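Local coordinates for glutathione S-transferase (Ceriporiopsis subvermispora, PDB 6J3E), which probably catalyses the conjugation of glutathione to electrophilic substrates, as a serine-type glutathione S-transferase of a wood-decaying fungus, at residues 81-85 / 86-90; 90-94 / 95-99; 29-33 / 34-38; 121-124 / 125-129; 202-206 / 207-211. All coordinates share one frame; numbering follows the deposited sequence.

Contact 1 of 5, residues 81-85 / 86-90. With EDO (1,2-ethanediol), chain D.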
loop_
_atom_site.group_PDB
_atom_site.type_symbol
_atom_site.label_atom_id
_atom_site.label_comp_id
_atom_site.label_asym_id
_atom_site.label_seq_id
_atom_site.Cartn_x
_atom_site.Cartn_y
_atom_site.Cartn_z
ATOM N N LYS A 81 2.115 14.589 27.109
ATOM C CA LYS A 81 2.744 13.970 25.951
ATOM C C LYS A 81 2.641 14.882 24.734
ATOM O O LYS A 81 1.704 15.671 24.591
ATOM C CB LYS A 81 2.111 12.611 25.628
ATOM C CG LYS A 81 2.282 11.546 26.711
ATOM C CD LYS A 81 3.434 10.590 26.410
ATOM C CE LYS A 81 3.371 9.357 27.310
ATOM N NZ LYS A 81 4.367 8.322 26.906
ATOM N N THR A 82 3.631 14.770 23.861
ATOM C CA THR A 82 3.627 15.439 22.569
ATOM C C THR A 82 3.759 14.372 21.499
ATOM O O THR A 82 4.661 13.533 21.571
ATOM C CB THR A 82 4.758 16.459 22.475
ATOM O OG1 THR A 82 4.471 17.547 23.358
ATOM C CG2 THR A 82 4.901 17.001 21.061
ATOM N N ILE A 83 2.850 14.389 20.525
ATOM C CA ILE A 83 2.822 13.400 19.454
ATOM C C ILE A 83 2.948 14.107 18.115
ATOM O O ILE A 83 2.334 15.156 17.887
ATOM C CB ILE A 83 1.540 12.551 19.499
ATOM C CG1 ILE A 83 1.320 12.011 20.913
ATOM C CG2 ILE A 83 1.641 11.397 18.522
ATOM C CD1 ILE A 83 0.361 12.837 21.735
ATOM N N SER A 84 3.751 13.529 17.229
ATOM C CA SER A 84 3.916 14.034 15.875
ATOM C C SER A 84 3.615 12.922 14.880
ATOM O O SER A 84 3.625 11.736 15.227
ATOM C CB SER A 84 5.328 14.570 15.650
ATOM O OG SER A 84 6.282 13.525 15.723
ATOM N N ASP A 85 3.364 13.330 13.632
ATOM C CA ASP A 85 2.934 12.467 12.526
ATOM C C ASP A 85 1.464 12.123 12.712
ATOM O O ASP A 85 1.080 11.536 13.733
ATOM C CB ASP A 85 3.790 11.191 12.397
ATOM C CG ASP A 85 3.430 10.358 11.166
ATOM O OD1 ASP A 85 2.332 9.768 11.146
ATOM O OD2 ASP A 85 4.239 10.298 10.206
ATOM N N SER A 86 0.643 12.475 11.717
ATOM C CA SER A 86 -0.809 12.371 11.863
ATOM C C SER A 86 -1.269 10.945 12.131
ATOM O O SER A 86 -2.266 10.750 12.836
ATOM C CB SER A 86 -1.511 12.923 10.621
ATOM O OG SER A 86 -0.849 12.543 9.430
ATOM N N ALA A 87 -0.576 9.939 11.580
ATOM C CA ALA A 87 -0.968 8.562 11.868
ATOM C C ALA A 87 -0.730 8.227 13.333
ATOM O O ALA A 87 -1.524 7.508 13.942
ATOM C CB ALA A 87 -0.221 7.579 10.963
ATOM N N ALA A 88 0.347 8.749 13.921
ATOM C CA ALA A 88 0.606 8.524 15.343
ATOM C C ALA A 88 -0.297 9.369 16.228
ATOM O O ALA A 88 -0.630 8.945 17.334
ATOM C CB ALA A 88 2.071 8.816 15.673
ATOM N N ILE A 89 -0.669 10.569 15.774
ATOM C CA ILE A 89 -1.679 11.363 16.468
ATOM C C ILE A 89 -2.971 10.564 16.569
ATOM O O ILE A 89 -3.607 10.488 17.629
ATOM C CB ILE A 89 -1.920 12.697 15.733
ATOM C CG1 ILE A 89 -0.608 13.427 15.390
ATOM C CG2 ILE A 89 -2.824 13.599 16.549
ATOM C CD1 ILE A 89 -0.061 14.217 16.456
ATOM N N ALA A 90 -3.373 9.953 15.458
ATOM C CA ALA A 90 -4.644 9.253 15.428
ATOM C C ALA A 90 -4.637 8.114 16.428
ATOM O O ALA A 90 -5.603 7.931 17.181
ATOM C CB ALA A 90 -4.937 8.743 14.010
HETATM C C1 EDO D . 3.327 14.213 9.327
HETATM O O1 EDO D . 4.081 14.727 8.217
HETATM C C2 EDO D . 2.396 13.116 8.831
HETATM O O2 EDO D . 1.172 13.709 8.397
#
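D85 and A87 meet through a helix cap. The aspartate sends CG anti to its own backbone N (chi1 -175°), which folds the carboxylate back over the first helical turn, where OD1 takes the N-H of A87 at 2.9 Å, on the anti side of the oxygen and somewhat out of the carboxylate plane. Aspartate suits this N-cap place because its short chain can supply an acceptor that the helix itself lacks. Its carbonyl works too: I89 N donates to D85 O at 2.9 Å, nearly straight at 160°, and A88 N adds a weak bond. This tight turn, from strand 81-84 into helix 86-96 of the thioredoxin-like domain, carries the serine with which glutathione S-transferases commonly hold the glutamyl end of glutathione, and S86 is seen to bind glutathione in this protein. Its OG stands between backbone N and carbonyl carbon (chi1 41°), a compact pose in which it exchanges a hydrogen bond of 2.6 Å with O2 of a 1,2-ethanediol, probably from the crystallisation liquor, while K26 and Y206 also bond to OG. Behind the cap, aliphatic groups press on one another and on carbonyls: CD1, tipping the CG1 arm of I89, lies 3.8 Å from I83 CB and, tightly, 2.9 Å from I83 O. I83 CG2 meets A88 CB at 3.9 Å; A88 is small enough to let strand and helix close up.

Contact 2 of 5, residues 90-94 / 95-99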
loop_
_atom_site.group_PDB
_atom_site.type_symbol
_atom_site.label_atom_id
_atom_site.label_comp_id
_atom_site.label_asym_id
_atom_site.label_seq_id
_atom_site.Cartn_x
_atom_site.Cartn_y
_atom_site.Cartn_z
ATOM N N ALA A 90 -3.373 9.953 15.458
ATOM C CA ALA A 90 -4.644 9.253 15.428
ATOM C C ALA A 90 -4.637 8.114 16.428
ATOM O O ALA A 90 -5.603 7.931 17.181
ATOM C CB ALA A 90 -4.937 8.743 14.010
ATOM N N ARG A 91 -3.538 7.350 16.469
ATOM C CA ARG A 91 -3.476 6.223 17.397
ATOM C C ARG A 91 -3.464 6.709 18.828
ATOM O O ARG A 91 -4.123 6.118 19.692
ATOM C CB ARG A 91 -2.249 5.355 17.131
ATOM C CG ARG A 91 -2.277 4.700 15.758
ATOM C CD ARG A 91 -1.058 3.837 15.508
ATOM N NE ARG A 91 -1.250 2.956 14.373
ATOM C CZ ARG A 91 -1.117 3.340 13.121
ATOM N NH1 ARG A 91 -1.305 2.450 12.146
ATOM N NH2 ARG A 91 -0.798 4.616 12.811
ATOM N N TYR A 92 -2.702 7.773 19.097
ATOM C CA TYR A 92 -2.692 8.337 20.435
ATOM C C TYR A 92 -4.082 8.795 20.835
ATOM O O TYR A 92 -4.522 8.557 21.962
ATOM C CB TYR A 92 -1.712 9.495 20.506
ATOM C CG TYR A 92 -1.899 10.291 21.761
ATOM C CD1 TYR A 92 -1.237 9.929 22.935
ATOM C CD2 TYR A 92 -2.754 11.397 21.786
ATOM C CE1 TYR A 92 -1.407 10.652 24.095
ATOM C CE2 TYR A 92 -2.935 12.123 22.941
ATOM C CZ TYR A 92 -2.255 11.746 24.090
ATOM O OH TYR A 92 -2.447 12.467 25.232
ATOM N N LEU A 93 -4.781 9.479 19.934
ATOM C CA LEU A 93 -6.128 9.931 20.262
ATOM C C LEU A 93 -7.072 8.753 20.520
ATOM O O LEU A 93 -7.908 8.816 21.435
ATOM C CB LEU A 93 -6.653 10.826 19.144
ATOM C CG LEU A 93 -5.833 12.104 19.002
ATOM C CD1 LEU A 93 -6.391 12.980 17.898
ATOM C CD2 LEU A 93 -5.785 12.828 20.340
ATOM N N ASP A 94 -6.961 7.674 19.722
ATOM C CA ASP A 94 -7.726 6.449 19.982
ATOM C C ASP A 94 -7.475 5.952 21.401
ATOM O O ASP A 94 -8.408 5.618 22.134
ATOM C CB ASP A 94 -7.341 5.335 18.992
ATOM C CG ASP A 94 -8.198 5.304 17.723
ATOM O OD1 ASP A 94 -9.067 6.185 17.530
ATOM O OD2 ASP A 94 -7.968 4.380 16.891
ATOM N N LYS A 95 -6.204 5.894 21.793
ATOM C CA LYS A 95 -5.804 5.200 23.006
ATOM C C LYS A 95 -5.972 6.072 24.245
ATOM O O LYS A 95 -6.186 5.555 25.345
ATOM C CB LYS A 95 -4.357 4.712 22.851
ATOM C CG LYS A 95 -3.532 4.715 24.120
ATOM C CD LYS A 95 -2.071 5.000 23.824
ATOM C CE LYS A 95 -1.307 5.375 25.098
ATOM N NZ LYS A 95 0.019 5.991 24.785
ATOM N N THR A 96 -5.926 7.383 24.092
ATOM C CA THR A 96 -6.043 8.244 25.258
ATOM C C THR A 96 -7.484 8.664 25.526
ATOM O O THR A 96 -7.842 8.908 26.683
ATOM C CB THR A 96 -5.114 9.455 25.074
ATOM O OG1 THR A 96 -3.769 8.985 24.936
ATOM C CG2 THR A 96 -5.177 10.422 26.254
ATOM N N TYR A 97 -8.332 8.714 24.496
ATOM C CA TYR A 97 -9.727 9.138 24.627
ATOM C C TYR A 97 -10.620 8.024 24.111
ATOM O O TYR A 97 -11.332 8.194 23.116
ATOM C CB TYR A 97 -9.976 10.447 23.887
ATOM C CG TYR A 97 -9.098 11.527 24.444
ATOM C CD1 TYR A 97 -7.841 11.779 23.917
ATOM C CD2 TYR A 97 -9.496 12.254 25.550
ATOM C CE1 TYR A 97 -7.030 12.752 24.459
ATOM C CE2 TYR A 97 -8.687 13.230 26.093
ATOM C CZ TYR A 97 -7.456 13.469 25.556
ATOM O OH TYR A 97 -6.671 14.442 26.137
ATOM N N PRO A 98 -10.627 6.879 24.796
ATOM C CA PRO A 98 -11.261 5.676 24.232
ATOM C C PRO A 98 -12.755 5.790 24.085
ATOM O O PRO A 98 -13.345 4.984 23.354
ATOM C CB PRO A 98 -10.895 4.589 25.248
ATOM C CG PRO A 98 -10.803 5.341 26.535
ATOM C CD PRO A 98 -10.155 6.658 26.172
ATOM N N ASP A 99 -13.392 6.752 24.746
ATOM C CA ASP A 99 -14.832 6.922 24.626
ATOM C C ASP A 99 -15.236 7.778 23.428
ATOM O O ASP A 99 -16.434 8.029 23.246
ATOM C CB ASP A 99 -15.406 7.520 25.920
ATOM C CG ASP A 99 -15.294 6.562 27.108
ATOM O OD1 ASP A 99 -15.492 5.346 26.930
ATOM O OD2 ASP A 99 -15.000 7.035 28.225
#
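T96 lies over the ring of Y92, one helical turn further on, and touches it in two ways. Its CB sits 4.0 Å from the centroid of the Y92 ring, close to the ring normal, in a CH-pi contact, while OG1 stands above the same ring nearer its rim, 3.0 Å from Y92 CE1. The tyrosine's CG, set anti to the backbone N (chi1 167°), swings the ring forward along the helix to meet it. Threonine fits here because one branch serves the backbone as well: T96 OG1 donates to Y92 O at 3.1 Å, beside the bond of 2.8 Å from T96 N to Y92 O, and this double grip satisfies a carbonyl near the helix end. An alanine in place of Y92 would probably leave the T96 methyne without its aromatic floor and D76 without one of its hydroxyl partners. Next comes Y97, whose N bonds to L93 O at 3.1 Å and whose ring turns an edge to that oxygen; its CE1 lies 4.4 Å from Y92 CE2. Farther out, D76 of the neighbouring strand receives both tyrosine hydroxyls and so ties the two rings to one carboxylate. R91, on another side, is paired with D109 and packs on A191 of the second subunit. The whole is the C-terminal end of helix 86-96, where Y97 leaves helical geometry, fastened to the sheet of the thioredoxin-like domain.

Contact 3 of 5, residues 29-33 / 34-38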
loop_
_atom_site.group_PDB
_atom_site.type_symbol
_atom_site.label_atom_id
_atom_site.label_comp_id
_atom_site.label_asym_id
_atom_site.label_seq_id
_atom_site.Cartn_x
_atom_site.Cartn_y
_atom_site.Cartn_z
ATOM N N TYR A 29 -9.116 17.000 10.864
ATOM C CA TYR A 29 -10.272 16.136 10.663
ATOM C C TYR A 29 -10.438 15.173 11.835
ATOM O O TYR A 29 -11.540 15.025 12.379
ATOM C CB TYR A 29 -10.134 15.359 9.347
ATOM C CG TYR A 29 -10.729 16.022 8.113
ATOM C CD1 TYR A 29 -12.012 16.568 8.134
ATOM C CD2 TYR A 29 -10.023 16.069 6.920
ATOM C CE1 TYR A 29 -12.568 17.151 7.000
ATOM C CE2 TYR A 29 -10.566 16.651 5.788
ATOM C CZ TYR A 29 -11.838 17.192 5.826
ATOM O OH TYR A 29 -12.368 17.779 4.682
ATOM N N THR A 30 -9.338 14.546 12.271
ATOM C CA THR A 30 -9.431 13.541 13.329
ATOM C C THR A 30 -9.906 14.158 14.649
ATOM O O THR A 30 -10.778 13.588 15.325
ATOM C CB THR A 30 -8.083 12.824 13.491
ATOM O OG1 THR A 30 -7.661 12.316 12.216
ATOM C CG2 THR A 30 -8.207 11.642 14.445
ATOM N N LEU A 31 -9.379 15.335 15.017
ATOM C CA LEU A 31 -9.827 15.986 16.251
ATOM C C LEU A 31 -11.277 16.463 16.150
ATOM O O LEU A 31 -12.006 16.429 17.146
ATOM C CB LEU A 31 -8.898 17.150 16.595
ATOM C CG LEU A 31 -7.468 16.807 17.027
ATOM C CD1 LEU A 31 -6.597 18.030 16.884
ATOM C CD2 LEU A 31 -7.421 16.312 18.459
ATOM N N ASN A 32 -11.716 16.888 14.958
ATOM C CA ASN A 32 -13.111 17.290 14.763
ATOM C C ASN A 32 -14.049 16.086 14.822
ATOM O O ASN A 32 -15.123 16.157 15.426
ATOM C CB ASN A 32 -13.264 18.028 13.429
ATOM C CG ASN A 32 -12.601 19.405 13.434
ATOM O OD1 ASN A 32 -12.124 19.878 14.474
ATOM N ND2 ASN A 32 -12.585 20.063 12.278
ATOM N N PHE A 33 -13.664 14.969 14.202
ATOM C CA PHE A 33 -14.534 13.799 14.173
ATOM C C PHE A 33 -14.576 13.103 15.521
ATOM O O PHE A 33 -15.616 12.559 15.909
ATOM C CB PHE A 33 -14.069 12.826 13.092
ATOM C CG PHE A 33 -14.754 11.483 13.138
ATOM C CD1 PHE A 33 -15.985 11.294 12.516
ATOM C CD2 PHE A 33 -14.160 10.414 13.787
ATOM C CE1 PHE A 33 -16.617 10.064 12.543
ATOM C CE2 PHE A 33 -14.776 9.186 13.831
ATOM C CZ PHE A 33 -16.014 9.005 13.201
ATOM N N LYS A 34 -13.450 13.076 16.237
ATOM C CA LYS A 34 -13.460 12.520 17.586
ATOM C C LYS A 34 -14.135 13.450 18.583
ATOM O O LYS A 34 -14.563 12.988 19.649
ATOM C CB LYS A 34 -12.039 12.208 18.057
ATOM C CG LYS A 34 -11.475 10.908 17.505
ATOM C CD LYS A 34 -10.088 10.655 18.069
ATOM C CE LYS A 34 -9.638 9.229 17.789
ATOM N NZ LYS A 34 -10.424 8.210 18.564
ATOM N N GLY A 35 -14.247 14.732 18.254
ATOM C CA GLY A 35 -14.915 15.678 19.116
ATOM C C GLY A 35 -14.071 16.208 20.248
ATOM O O GLY A 35 -14.630 16.648 21.258
ATOM N N ILE A 36 -12.745 16.190 20.116
ATOM C CA ILE A 36 -11.838 16.643 21.171
ATOM C C ILE A 36 -11.576 18.135 20.998
ATOM O O ILE A 36 -11.260 18.591 19.889
ATOM C CB ILE A 36 -10.532 15.833 21.165
ATOM C CG1 ILE A 36 -10.855 14.337 21.199
ATOM C CG2 ILE A 36 -9.665 16.203 22.361
ATOM C CD1 ILE A 36 -9.666 13.429 20.987
ATOM N N PRO A 37 -11.729 18.936 22.047
ATOM C CA PRO A 37 -11.422 20.363 21.932
ATOM C C PRO A 37 -9.931 20.578 21.820
ATOM O O PRO A 37 -9.128 19.854 22.421
ATOM C CB PRO A 37 -11.955 20.948 23.241
ATOM C CG PRO A 37 -11.856 19.807 24.197
ATOM C CD PRO A 37 -12.203 18.583 23.396
ATOM N N TYR A 38 -9.560 21.601 21.058
ATOM C CA TYR A 38 -8.153 21.929 20.923
ATOM C C TYR A 38 -8.012 23.394 20.574
ATOM O O TYR A 38 -8.961 24.042 20.132
ATOM C CB TYR A 38 -7.480 21.082 19.849
ATOM C CG TYR A 38 -8.165 21.204 18.512
ATOM C CD1 TYR A 38 -9.259 20.407 18.201
ATOM C CD2 TYR A 38 -7.725 22.113 17.563
ATOM C CE1 TYR A 38 -9.882 20.508 16.992
ATOM C CE2 TYR A 38 -8.345 22.216 16.347
ATOM C CZ TYR A 38 -9.426 21.406 16.072
ATOM O OH TYR A 38 -10.059 21.480 14.868
#
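L31 and Y38 pack where the chain turns back from helix 22-34 toward the sheet. The leucine comes over one face of the tyrosine ring: CD1 is 4.0 Å from the centroid of the Y38 ring, a CH-pi contact, and L31 CB meets Y38 CE1 at 3.5 Å. Y38 holds its CG between backbone N and carbonyl carbon (chi1 56°), which tips the ring back toward the helix. Its hydroxyl donates to N32 OD1 at 2.6 Å, OD1 lying at the ring's edge in its plane, the amide turned 24° from the ring, so tyrosine offers both a flat apolar surface and a polar end. A Schellman motif closes the helix between them. I36 N bonds to L31 O at 3.1 Å, G35 N gives a weak bond to N32 O, and G35 has positive phi, which a residue lacking a side chain adopts easily. K34 lays its methylenes along the last turn, with CB 3.3 Å from T30 O and CD 4.2 Å from T30 CG2. Lysine suits this buried place: its chain runs extended, packing as hydrocarbon, until a bend at chi4 (-69°) turns NZ to a salt bridge with D94 and a hydrogen bond to P101 O.

Contact 4 of 5, residues 121-124 / 125-129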
loop_
_atom_site.group_PDB
_atom_site.type_symbol
_atom_site.label_atom_id
_atom_site.label_comp_id
_atom_site.label_asym_id
_atom_site.label_seq_id
_atom_site.Cartn_x
_atom_site.Cartn_y
_atom_site.Cartn_z
ATOM N N GLU A 121 2.459 5.999 -2.084
ATOM C CA GLU A 121 2.952 5.601 -3.393
ATOM C C GLU A 121 1.986 6.001 -4.499
ATOM O O GLU A 121 2.418 6.470 -5.551
ATOM C CB GLU A 121 3.207 4.098 -3.432
ATOM C CG GLU A 121 4.569 3.733 -2.895
ATOM C CD GLU A 121 5.645 4.681 -3.390
ATOM O OE1 GLU A 121 5.850 4.754 -4.622
ATOM O OE2 GLU A 121 6.272 5.356 -2.544
ATOM N N ALA A 122 0.678 5.832 -4.286
ATOM C CA ALA A 122 -0.263 6.070 -5.378
ATOM C C ALA A 122 -0.608 7.546 -5.570
ATOM O O ALA A 122 -0.836 7.973 -6.706
ATOM C CB ALA A 122 -1.552 5.279 -5.163
ATOM N N ILE A 123 -0.669 8.334 -4.501
ATOM C CA ILE A 123 -1.223 9.689 -4.545
ATOM C C ILE A 123 -0.140 10.740 -4.350
ATOM O O ILE A 123 0.075 11.592 -5.217
ATOM C CB ILE A 123 -2.349 9.860 -3.500
ATOM C CG1 ILE A 123 -3.490 8.866 -3.747
ATOM C CG2 ILE A 123 -2.854 11.274 -3.474
ATOM C CD1 ILE A 123 -3.812 8.664 -5.210
ATOM N N VAL A 124 0.564 10.687 -3.220
ATOM C CA VAL A 124 1.279 11.853 -2.712
ATOM C C VAL A 124 2.322 12.326 -3.704
ATOM O O VAL A 124 2.452 13.532 -3.955
ATOM C CB VAL A 124 1.903 11.540 -1.342
ATOM C CG1 VAL A 124 2.937 12.603 -0.964
ATOM C CG2 VAL A 124 0.826 11.463 -0.286
ATOM N N ARG A 125 3.077 11.397 -4.297
ATOM C CA ARG A 125 4.094 11.813 -5.255
ATOM C C ARG A 125 3.492 12.252 -6.582
ATOM O O ARG A 125 4.120 13.035 -7.299
ATOM C CB ARG A 125 5.097 10.696 -5.482
ATOM C CG ARG A 125 5.395 9.925 -4.231
ATOM C CD ARG A 125 5.787 8.511 -4.577
ATOM N NE ARG A 125 7.017 8.478 -5.363
ATOM C CZ ARG A 125 7.446 7.401 -6.006
ATOM N NH1 ARG A 125 8.576 7.437 -6.707
ATOM N NH2 ARG A 125 6.729 6.280 -5.965
ATOM N N ALA A 126 2.292 11.772 -6.923
ATOM C CA ALA A 126 1.619 12.252 -8.127
ATOM C C ALA A 126 1.143 13.688 -7.952
ATOM O O ALA A 126 1.204 14.482 -8.893
ATOM C CB ALA A 126 0.445 11.336 -8.480
ATOM N N LEU A 127 0.688 14.047 -6.747
ATOM C CA LEU A 127 0.227 15.411 -6.526
ATOM C C LEU A 127 1.364 16.416 -6.594
ATOM O O LEU A 127 1.174 17.520 -7.118
ATOM C CB LEU A 127 -0.479 15.530 -5.185
ATOM C CG LEU A 127 -1.741 14.699 -5.063
ATOM C CD1 LEU A 127 -2.360 14.906 -3.689
ATOM C CD2 LEU A 127 -2.703 15.138 -6.099
ATOM N N ALA A 128 2.551 16.041 -6.112
ATOM C CA ALA A 128 3.612 17.005 -5.806
ATOM C C ALA A 128 3.913 17.988 -6.936
ATOM O O ALA A 128 3.964 19.200 -6.661
ATOM C CB ALA A 128 4.869 16.234 -5.377
ATOM N N PRO A 129 4.096 17.570 -8.198
ATOM C CA PRO A 129 4.495 18.558 -9.216
ATOM C C PRO A 129 3.470 19.653 -9.450
ATOM O O PRO A 129 3.856 20.764 -9.838
ATOM C CB PRO A 129 4.725 17.707 -10.476
ATOM C CG PRO A 129 4.144 16.436 -10.216
ATOM C CD PRO A 129 4.131 16.206 -8.743
#
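I123 and L127 are joined by the one regular helical bond between residues 121-124 and 125-129: L127 N gives to I123 O at 3.0 Å with an angle of 151°. Around it the helix is irregular. A wider, pi-type turn covers 121-124, and A126 N, having no bond to the turn before, reaches instead for I123 O in a weak, strongly bent hydrogen bond. I123 O therefore collects two donors, one well aimed and one not. A128 N makes another weak bond to V124 O at 3.3 Å, and P129, whose ring nitrogen has no hydrogen to give, skips the next one. At I123 the backbone departs from regular helix, with phi at -111°.

The side chains of I123 and L127 run side by side in the same direction, with I123 CG2 3.7 Å from L127 CD1. The isoleucine's CG2 is anti to its backbone N, which turns that methyl along the helix toward the leucine. Two large aliphatic residues suit this side because it faces helices: I123 rests on F182 and I185, L127 on I178, W214 and W217. A126, with only a methyl, lets I178 come close. On another side E121 and R125, one turn apart, are placed for an ion pair, but their modelled atoms clash, so the pairing is doubtful in detail. E121 and A122 also pack on F117 of the second subunit. The arrangement is a kinked stretch of the long helix 109-136 in the all-helical C-terminal domain of glutathione S-transferases.

Contact 5 of 5, residues 202-206 / 207-211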
loop_
_atom_site.group_PDB
_atom_site.type_symbol
_atom_site.label_atom_id
_atom_site.label_comp_id
_atom_site.label_asym_id
_atom_site.label_seq_id
_atom_site.Cartn_x
_atom_site.Cartn_y
_atom_site.Cartn_z
ATOM N N ASP A 202 -19.388 0.934 6.614
ATOM C CA ASP A 202 -20.330 1.844 7.242
ATOM C C ASP A 202 -19.700 2.770 8.278
ATOM O O ASP A 202 -20.280 3.819 8.571
ATOM C CB ASP A 202 -21.455 1.032 7.903
ATOM C CG ASP A 202 -20.913 -0.162 8.674
ATOM O OD1 ASP A 202 -19.686 -0.420 8.561
ATOM O OD2 ASP A 202 -21.691 -0.848 9.375
ATOM N N LYS A 203 -18.537 2.425 8.827
ATOM C CA LYS A 203 -17.893 3.214 9.866
ATOM C C LYS A 203 -16.708 3.999 9.303
ATOM O O LYS A 203 -15.974 3.509 8.443
ATOM C CB LYS A 203 -17.416 2.309 11.002
ATOM C CG LYS A 203 -18.517 1.470 11.632
ATOM C CD LYS A 203 -18.112 0.001 11.769
ATOM C CE LYS A 203 -16.806 -0.170 12.546
ATOM N NZ LYS A 203 -16.397 -1.607 12.618
ATOM N N VAL A 204 -16.526 5.221 9.806
ATOM C CA VAL A 204 -15.370 6.037 9.455
ATOM C C VAL A 204 -14.108 5.462 10.085
ATOM O O VAL A 204 -14.111 5.004 11.234
ATOM C CB VAL A 204 -15.597 7.484 9.914
ATOM C CG1 VAL A 204 -14.273 8.223 10.041
ATOM C CG2 VAL A 204 -16.510 8.173 8.957
ATOM N N SER A 205 -13.016 5.488 9.331
ATOM C CA SER A 205 -11.722 5.027 9.803
ATOM C C SER A 205 -10.685 6.084 9.463
ATOM O O SER A 205 -10.954 7.019 8.700
ATOM C CB SER A 205 -11.357 3.690 9.158
ATOM O OG SER A 205 -11.443 3.821 7.752
ATOM N N TYR A 206 -9.477 5.929 10.017
ATOM C CA TYR A 206 -8.421 6.888 9.684
ATOM C C TYR A 206 -8.072 6.845 8.205
ATOM O O TYR A 206 -7.564 7.838 7.675
ATOM C CB TYR A 206 -7.155 6.663 10.539
ATOM C CG TYR A 206 -5.989 7.609 10.220
ATOM C CD1 TYR A 206 -6.005 8.947 10.621
ATOM C CD2 TYR A 206 -4.876 7.161 9.523
ATOM C CE1 TYR A 206 -4.932 9.814 10.322
ATOM C CE2 TYR A 206 -3.803 8.027 9.206
ATOM C CZ TYR A 206 -3.838 9.340 9.616
ATOM O OH TYR A 206 -2.790 10.174 9.289
ATOM N N ALA A 207 -8.367 5.734 7.516
ATOM C CA ALA A 207 -8.035 5.654 6.092
ATOM C C ALA A 207 -8.896 6.610 5.277
ATOM O O ALA A 207 -8.418 7.218 4.312
ATOM C CB ALA A 207 -8.180 4.217 5.585
ATOM N N ASP A 208 -10.166 6.745 5.658
ATOM C CA ASP A 208 -11.051 7.737 5.069
ATOM C C ASP A 208 -10.553 9.138 5.358
ATOM O O ASP A 208 -10.588 10.011 4.484
ATOM C CB ASP A 208 -12.470 7.575 5.627
ATOM C CG ASP A 208 -12.926 6.130 5.663
ATOM O OD1 ASP A 208 -12.799 5.420 4.633
ATOM O OD2 ASP A 208 -13.402 5.700 6.738
ATOM N N ILE A 209 -10.124 9.375 6.598
ATOM C CA ILE A 209 -9.645 10.693 6.986
ATOM C C ILE A 209 -8.415 11.044 6.176
ATOM O O ILE A 209 -8.242 12.189 5.743
ATOM C CB ILE A 209 -9.375 10.726 8.503
ATOM C CG1 ILE A 209 -10.672 10.484 9.261
ATOM C CG2 ILE A 209 -8.740 12.050 8.928
ATOM C CD1 ILE A 209 -10.499 10.325 10.751
ATOM N N THR A 210 -7.568 10.043 5.910
ATOM C CA THR A 210 -6.364 10.272 5.113
ATOM C C THR A 210 -6.712 10.838 3.744
ATOM O O THR A 210 -6.062 11.772 3.258
ATOM C CB THR A 210 -5.586 8.969 4.958
ATOM O OG1 THR A 210 -5.133 8.518 6.241
ATOM C CG2 THR A 210 -4.397 9.162 4.042
ATOM N N ILE A 211 -7.741 10.289 3.108
ATOM C CA ILE A 211 -8.074 10.706 1.753
ATOM C C ILE A 211 -8.613 12.131 1.755
ATOM O O ILE A 211 -8.165 12.982 0.980
ATOM C CB ILE A 211 -9.054 9.697 1.121
ATOM C CG1 ILE A 211 -8.399 8.310 1.091
ATOM C CG2 ILE A 211 -9.430 10.116 -0.267
ATOM C CD1 ILE A 211 -9.304 7.205 0.652
HETATM O O HOH W 1 -13.844 3.216 7.075
#
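D208 OD2 is gripped by the N-H of S205, 2.6 Å away, and by a water 2.5 Å away that donates to it. S205 N approaches on the anti side, tilted from the carboxylate plane, and the same water also donates to K203 O and bonds to S205 OG at 2.6 Å. With S205 at the N-cap and D208 three residues on, the side chain of D208 supplies one half of a capping box. Beside it V204 CG1 meets I209 CG1 at 4.3 Å, the pair placed as in a hydrophobic staple; both features are well known at this helix start in glutathione S-transferases. The first turn then takes hold, I209 N donating to S205 O at 3.3 Å. Next, T210 N and OG1 come to Y206 O from opposite faces of its plane; chi1 of T210 (-64°) puts OG1 beside its own backbone N, able to meet Y206 O and lie over the Y206 ring, 3.3 Å from Y206 CE2. Losing the D208 carboxylate, as with an alanine here, would probably leave the N-H groups of S205 and F199 without their acceptor. Charge matches too: several donors and the helix start are likely to favour the ionised carboxylate.

How the contacts relate
Contacts 1, 2 and 3 form a cluster in the thioredoxin-like domain. Contacts 1 and 2 share A90 and helix 86-96, and contact 3 lies beside that helix: K34 NZ is 2.6 Å from D94 OD1, and L31 CD2 is 3.5 Å from L93 CD1. Contact 5 joins this cluster from the helical domain. Y206 OH comes within 3.1 Å of S86 OG, a glutathione-binding serine, and V204 and I209 cover F33 and Y29 of the helix in contact 3. Contact 4 stands apart, its nearest atoms about 10 Å from contact 1 and about 7 Å from contact 5, yet V124 comes within about 7 Å of N23 and K26, side chain to side chain, in the glutathione site.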